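Local coordinates for protein peruvianin-I (Thevetia peruviana, PDB 6ORM) that acts as a cysteine peptidase of plant latex, although its fold is that of a germin-like protein of the cupin family, at residues L72-C77 with T146-L151; N90-S95 with S153-G158. All coordinates share one frame; numbering follows the deposited sequence.

Interaction 1. Residues L72-C77 with T146-L151; sequences LTINRC and TFYASL
The carbonyl oxygen of Asn75 draws in two donors from the facing strand: Ala149 N reaches Asn75 O at 2.8 Å, and the weaker CA-H of Tyr148 comes to the same oxygen. Ala149 O returns the pattern, accepting from Asn75 N and from the CA-H of Ile74. The paired N-H...O bonds repeat at Thr73 with Leu151 and at Cys77 with Phe147, the hydrogen-bonded pairs of an antiparallel ladder within the larger cupin sheet, where 73-79 and 145-151 are neighbours. On the face bearing Cys77, CG of Phe147 takes the crowded position between backbone N and carbonyl carbon (chi1 59°), and one ring face receives Cys77 CB, 3.3 Å from Phe147 CZ. The sulfur of Cys77 stands oblique to the same ring, 3.7 Å from Phe147 CE2. An alanine at Phe147 would probably open a gap beneath Cys77 and leave its CB and SG without their aromatic partner. On the other face Arg76 runs alongside Tyr148 and points the same way, its CG 3.6 Å from Tyr148 CE2, while its guanidinium goes on to Gln44 O and Thr57 OG1. Ile74 CD1 meets Tyr148 CB at 4.1 Å.

Interaction 2. Residues N90-S95 with S153-G158; sequences NPRASS and SQNPGG
Arg92 grips the 153-158 loop with both its backbone and its side chain. Its amide N donates to Pro156 O at 3.1 Å, while the guanidinium reaches back to the preceding carbonyl, Arg92 NH2 lying 2.8 Å from Asn155 O. That oxygen sits at the edge of the guanidinium, though 20° out of its plane, and Arg92 NE adds only a weak bond to it. A bend at chi3 (-61°) turns NE toward the 153-158 loop, and Pro156 C lies over one face of the guanidinium, with Pro156 O nearer its rim. Part of the close packing is apolar: Ala93 CB meets Pro156 CB at 3.6 Å and also touches Ser153 CB, and Pro156 also touches Leu151 of strand 145-151. Gly157 fits tightly too, since a side chain there would press on Arg92 NH2 and Pro91 CD and its backbone angles themselves call for glycine. Its carbonyl accepts a nearly straight bond from Asn90, ND2 to Gly157 O 3.2 Å, with the oxygen almost in the amide plane.

The outer side is looser, bridged by one water and partly covered by the third subunit. The water accepts from Arg92 NE at 2.8 Å and donates to Ser153 OG, which is also hydrogen-bonded to Asp3 OD1. Arg92 NH1 forms a salt bridge with Asp9 of the third subunit, and Asn155 ND2 bonds Leu7 O of that subunit. Two strand connections of the cupin fold thus pack together, 90-95 forming a type I beta turn from Asn90 to Ala93 and 153-158 opening with an ST turn, Ser153 OG accepting from Asn155 N.

Overall arrangement
After strands 38-39 and 54-57 the chain runs into strand 73-79, then strand 87-89 and the 90-95 loop leading into strand 95-101. After the three-stranded sheet and strand 126-129, it returns as strand 145-151, and interaction 1 closes a loop of 68 intervening residues. A few residues later the 153-158 loop meets 90-95, so interaction 2 closes its own loop; the two closures cross, because their segments alternate along the chain. Interaction 1 joins neighbouring strands of the five-stranded sheet, whereas interaction 2 ties the connections at its end. They touch directly where Thr73 OG1 probably hydrogen-bonds Ser153 O, at 2.7 Å, and both reach the second subunit.

Interaction 1. Residues L72-C77 with T146-L151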
loop_
_atom_site.group_PDB
_atom_site.type_symbol
_atom_site.label_atom_id
_atom_site.label_comp_id
_atom_site.label_asym_id
_atom_site.label_seq_id
_atom_site.Cartn_x
_atom_site.Cartn_y
_atom_site.Cartn_z
ATOM N N LEU A 72 6.529 0.056 12.555
ATOM C CA LEU A 72 7.917 0.294 12.933
ATOM C C LEU A 72 8.420 -0.760 13.911
ATOM O O LEU A 72 7.659 -1.323 14.700
ATOM C CB LEU A 72 8.093 1.684 13.554
ATOM C CG LEU A 72 8.163 2.845 12.564
ATOM C CD1 LEU A 72 8.097 4.168 13.305
ATOM C CD2 LEU A 72 9.432 2.754 11.729
ATOM N N THR A 73 9.731 -1.003 13.845
ATOM C CA THR A 73 10.456 -1.884 14.751
ATOM C C THR A 73 11.843 -1.289 14.958
ATOM O O THR A 73 12.413 -0.695 14.042
ATOM C CB THR A 73 10.570 -3.314 14.186
ATOM O OG1 THR A 73 9.347 -4.025 14.409
ATOM C CG2 THR A 73 11.717 -4.096 14.823
ATOM N N ILE A 74 12.380 -1.434 16.170
ATOM C CA ILE A 74 13.790 -1.162 16.422
ATOM C C ILE A 74 14.382 -2.344 17.179
ATOM O O ILE A 74 13.790 -2.830 18.149
ATOM C CB ILE A 74 14.006 0.167 17.180
ATOM C CG1 ILE A 74 15.497 0.504 17.254
ATOM C CG2 ILE A 74 13.381 0.139 18.565
ATOM C CD1 ILE A 74 15.782 1.923 17.717
ATOM N N ASN A 75 15.532 -2.825 16.716
ATOM C CA ASN A 75 16.255 -3.905 17.367
ATOM C C ASN A 75 17.633 -3.409 17.782
ATOM O O ASN A 75 18.288 -2.682 17.031
ATOM C CB ASN A 75 16.403 -5.120 16.437
ATOM C CG ASN A 75 15.070 -5.753 16.078
ATOM O OD1 ASN A 75 14.138 -5.774 16.881
ATOM N ND2 ASN A 75 14.978 -6.278 14.863
ATOM N N ARG A 76 18.068 -3.803 18.976
ATOM C CA ARG A 76 19.421 -3.519 19.434
ATOM C C ARG A 76 20.290 -4.747 19.220
ATOM O O ARG A 76 19.926 -5.852 19.635
ATOM C CB ARG A 76 19.445 -3.119 20.910
ATOM C CG ARG A 76 20.844 -2.768 21.408
ATOM C CD ARG A 76 20.901 -2.615 22.923
ATOM N NE ARG A 76 20.594 -3.861 23.618
ATOM C CZ ARG A 76 20.186 -3.932 24.882
ATOM N NH1 ARG A 76 20.067 -2.829 25.609
ATOM N NH2 ARG A 76 19.927 -5.113 25.429
ATOM N N CYS A 77 21.440 -4.550 18.584
ATOM C CA CYS A 77 22.388 -5.622 18.329
ATOM C C CYS A 77 23.698 -5.292 19.026
ATOM O O CYS A 77 24.248 -4.203 18.838
ATOM C CB CYS A 77 22.611 -5.818 16.827
ATOM S SG CYS A 77 21.124 -6.225 15.860
ATOM N N THR A 146 27.867 -1.925 19.416
ATOM C CA THR A 146 26.422 -1.793 19.553
ATOM C C THR A 146 25.875 -0.993 18.381
ATOM O O THR A 146 26.430 0.052 18.026
ATOM C CB THR A 146 26.046 -1.112 20.874
ATOM O OG1 THR A 146 26.569 -1.870 21.972
ATOM C CG2 THR A 146 24.531 -1.007 21.014
ATOM N N PHE A 147 24.802 -1.493 17.774
ATOM C CA PHE A 147 24.080 -0.733 16.768
ATOM C C PHE A 147 22.593 -1.032 16.874
ATOM O O PHE A 147 22.187 -2.089 17.362
ATOM C CB PHE A 147 24.595 -1.012 15.345
ATOM C CG PHE A 147 24.515 -2.454 14.923
ATOM C CD1 PHE A 147 25.521 -3.345 15.258
ATOM C CD2 PHE A 147 23.454 -2.908 14.154
ATOM C CE1 PHE A 147 25.459 -4.664 14.855
ATOM C CE2 PHE A 147 23.387 -4.227 13.746
ATOM C CZ PHE A 147 24.395 -5.105 14.093
ATOM N N TYR A 148 21.789 -0.075 16.421
ATOM C CA TYR A 148 20.339 -0.184 16.425
ATOM C C TYR A 148 19.838 -0.230 14.991
ATOM O O TYR A 148 20.255 0.580 14.157
ATOM C CB TYR A 148 19.706 0.991 17.172
ATOM C CG TYR A 148 20.044 1.003 18.640
ATOM C CD1 TYR A 148 21.264 1.491 19.087
ATOM C CD2 TYR A 148 19.151 0.508 19.580
ATOM C CE1 TYR A 148 21.581 1.495 20.429
ATOM C CE2 TYR A 148 19.457 0.509 20.924
ATOM C CZ TYR A 148 20.674 1.004 21.342
ATOM O OH TYR A 148 20.987 1.007 22.680
ATOM N N ALA A 149 18.957 -1.180 14.709
ATOM C CA ALA A 149 18.329 -1.308 13.403
ATOM C C ALA A 149 16.893 -0.804 13.492
ATOM O O ALA A 149 16.088 -1.348 14.255
ATOM C CB ALA A 149 18.363 -2.758 12.922
ATOM N N SER A 150 16.586 0.248 12.735
ATOM C CA SER A 150 15.215 0.712 12.568
ATOM C C SER A 150 14.647 0.090 11.299
ATOM O O SER A 150 15.264 0.178 10.234
ATOM C CB SER A 150 15.160 2.238 12.488
ATOM O OG SER A 150 15.571 2.837 13.706
ATOM N N LEU A 151 13.489 -0.559 11.419
ATOM C CA LEU A 151 12.875 -1.260 10.299
ATOM C C LEU A 151 11.433 -0.807 10.120
ATOM O O LEU A 151 10.716 -0.585 11.101
ATOM C CB LEU A 151 12.936 -2.781 10.503
ATOM C CG LEU A 151 14.342 -3.355 10.714
ATOM C CD1 LEU A 151 14.589 -3.680 12.186
ATOM C CD2 LEU A 151 14.578 -4.580 9.839
#

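Interaction 2. Residues N90-S95 with S153-G158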
loop_
_atom_site.group_PDB
_atom_site.type_symbol
_atom_site.label_atom_id
_atom_site.label_comp_id
_atom_site.label_asym_id
_atom_site.label_seq_id
_atom_site.Cartn_x
_atom_site.Cartn_y
_atom_site.Cartn_z
ATOM N N ASN A 90 16.337 -9.448 6.397
ATOM C CA ASN A 90 15.080 -9.008 6.992
ATOM C C ASN A 90 14.023 -9.073 5.899
ATOM O O ASN A 90 13.892 -8.130 5.104
ATOM C CB ASN A 90 15.197 -7.591 7.559
ATOM C CG ASN A 90 16.222 -7.497 8.672
ATOM O OD1 ASN A 90 17.266 -6.863 8.516
ATOM N ND2 ASN A 90 15.931 -8.131 9.803
ATOM N N PRO A 91 13.258 -10.162 5.806
ATOM C CA PRO A 91 12.455 -10.400 4.594
ATOM C C PRO A 91 11.443 -9.316 4.256
ATOM O O PRO A 91 11.161 -9.111 3.068
ATOM C CB PRO A 91 11.762 -11.736 4.898
ATOM C CG PRO A 91 12.663 -12.410 5.880
ATOM C CD PRO A 91 13.228 -11.311 6.728
ATOM N N ARG A 92 10.877 -8.611 5.238
ATOM C CA ARG A 92 9.723 -7.760 4.964
ATOM C C ARG A 92 9.935 -6.301 5.358
ATOM O O ARG A 92 8.954 -5.583 5.581
ATOM C CB ARG A 92 8.482 -8.321 5.662
ATOM C CG ARG A 92 8.117 -9.730 5.211
ATOM C CD ARG A 92 6.878 -10.266 5.920
ATOM N NE ARG A 92 7.058 -10.348 7.368
ATOM C CZ ARG A 92 7.551 -11.407 8.004
ATOM N NH1 ARG A 92 7.921 -12.484 7.324
ATOM N NH2 ARG A 92 7.676 -11.386 9.325
ATOM N N ALA A 93 11.179 -5.830 5.436
ATOM C CA ALA A 93 11.389 -4.427 5.772
ATOM C C ALA A 93 12.787 -3.985 5.367
ATOM O O ALA A 93 13.720 -4.791 5.317
ATOM C CB ALA A 93 11.180 -4.171 7.269
ATOM N N SER A 94 12.911 -2.692 5.077
ATOM C CA SER A 94 14.209 -2.038 5.065
ATOM C C SER A 94 14.778 -2.010 6.480
ATOM O O SER A 94 14.046 -2.093 7.470
ATOM C CB SER A 94 14.096 -0.608 4.533
ATOM O OG SER A 94 13.471 -0.565 3.264
ATOM N N SER A 95 16.099 -1.879 6.573
ATOM C CA SER A 95 16.769 -1.742 7.860
ATOM C C SER A 95 17.718 -0.558 7.799
ATOM O O SER A 95 18.625 -0.528 6.962
ATOM C CB SER A 95 17.526 -3.020 8.231
ATOM O OG SER A 95 18.139 -2.884 9.502
ATOM N N SER A 153 8.592 -2.092 9.552
ATOM C CA SER A 153 7.535 -3.074 9.748
ATOM C C SER A 153 7.427 -3.349 11.237
ATOM O O SER A 153 8.422 -3.281 11.962
ATOM C CB SER A 153 7.801 -4.373 8.980
ATOM O OG SER A 153 6.800 -5.339 9.257
ATOM N N GLN A 154 6.212 -3.663 11.687
ATOM C CA GLN A 154 6.044 -4.095 13.068
ATOM C C GLN A 154 6.608 -5.487 13.314
ATOM O O GLN A 154 6.774 -5.874 14.475
ATOM C CB GLN A 154 4.568 -4.063 13.463
ATOM C CG GLN A 154 3.754 -5.190 12.866
ATOM C CD GLN A 154 2.308 -5.155 13.309
ATOM O OE1 GLN A 154 1.602 -4.168 13.093
ATOM N NE2 GLN A 154 1.859 -6.234 13.934
ATOM N N ASN A 155 6.906 -6.241 12.262
ATOM C CA ASN A 155 7.424 -7.597 12.382
ATOM C C ASN A 155 8.211 -7.927 11.120
ATOM O O ASN A 155 7.749 -8.711 10.282
ATOM C CB ASN A 155 6.285 -8.597 12.600
ATOM C CG ASN A 155 6.787 -9.993 12.927
ATOM O OD1 ASN A 155 7.875 -10.160 13.476
ATOM N ND2 ASN A 155 5.998 -11.003 12.582
ATOM N N PRO A 156 9.404 -7.348 10.957
ATOM C CA PRO A 156 10.146 -7.523 9.696
ATOM C C PRO A 156 10.530 -8.962 9.414
ATOM O O PRO A 156 10.691 -9.332 8.245
ATOM C CB PRO A 156 11.391 -6.644 9.891
ATOM C CG PRO A 156 11.106 -5.788 11.098
ATOM C CD PRO A 156 10.157 -6.559 11.945
ATOM N N GLY A 157 10.696 -9.779 10.447
ATOM C CA GLY A 157 11.240 -11.110 10.276
ATOM C C GLY A 157 12.753 -11.092 10.180
ATOM O O GLY A 157 13.349 -10.082 9.805
ATOM N N GLY A 158 13.379 -12.211 10.530
ATOM C CA GLY A 158 14.820 -12.340 10.475
ATOM C C GLY A 158 15.196 -13.764 10.129
ATOM O O GLY A 158 14.622 -14.709 10.680
HETATM O O HOH W 1 5.844 -7.959 8.016
#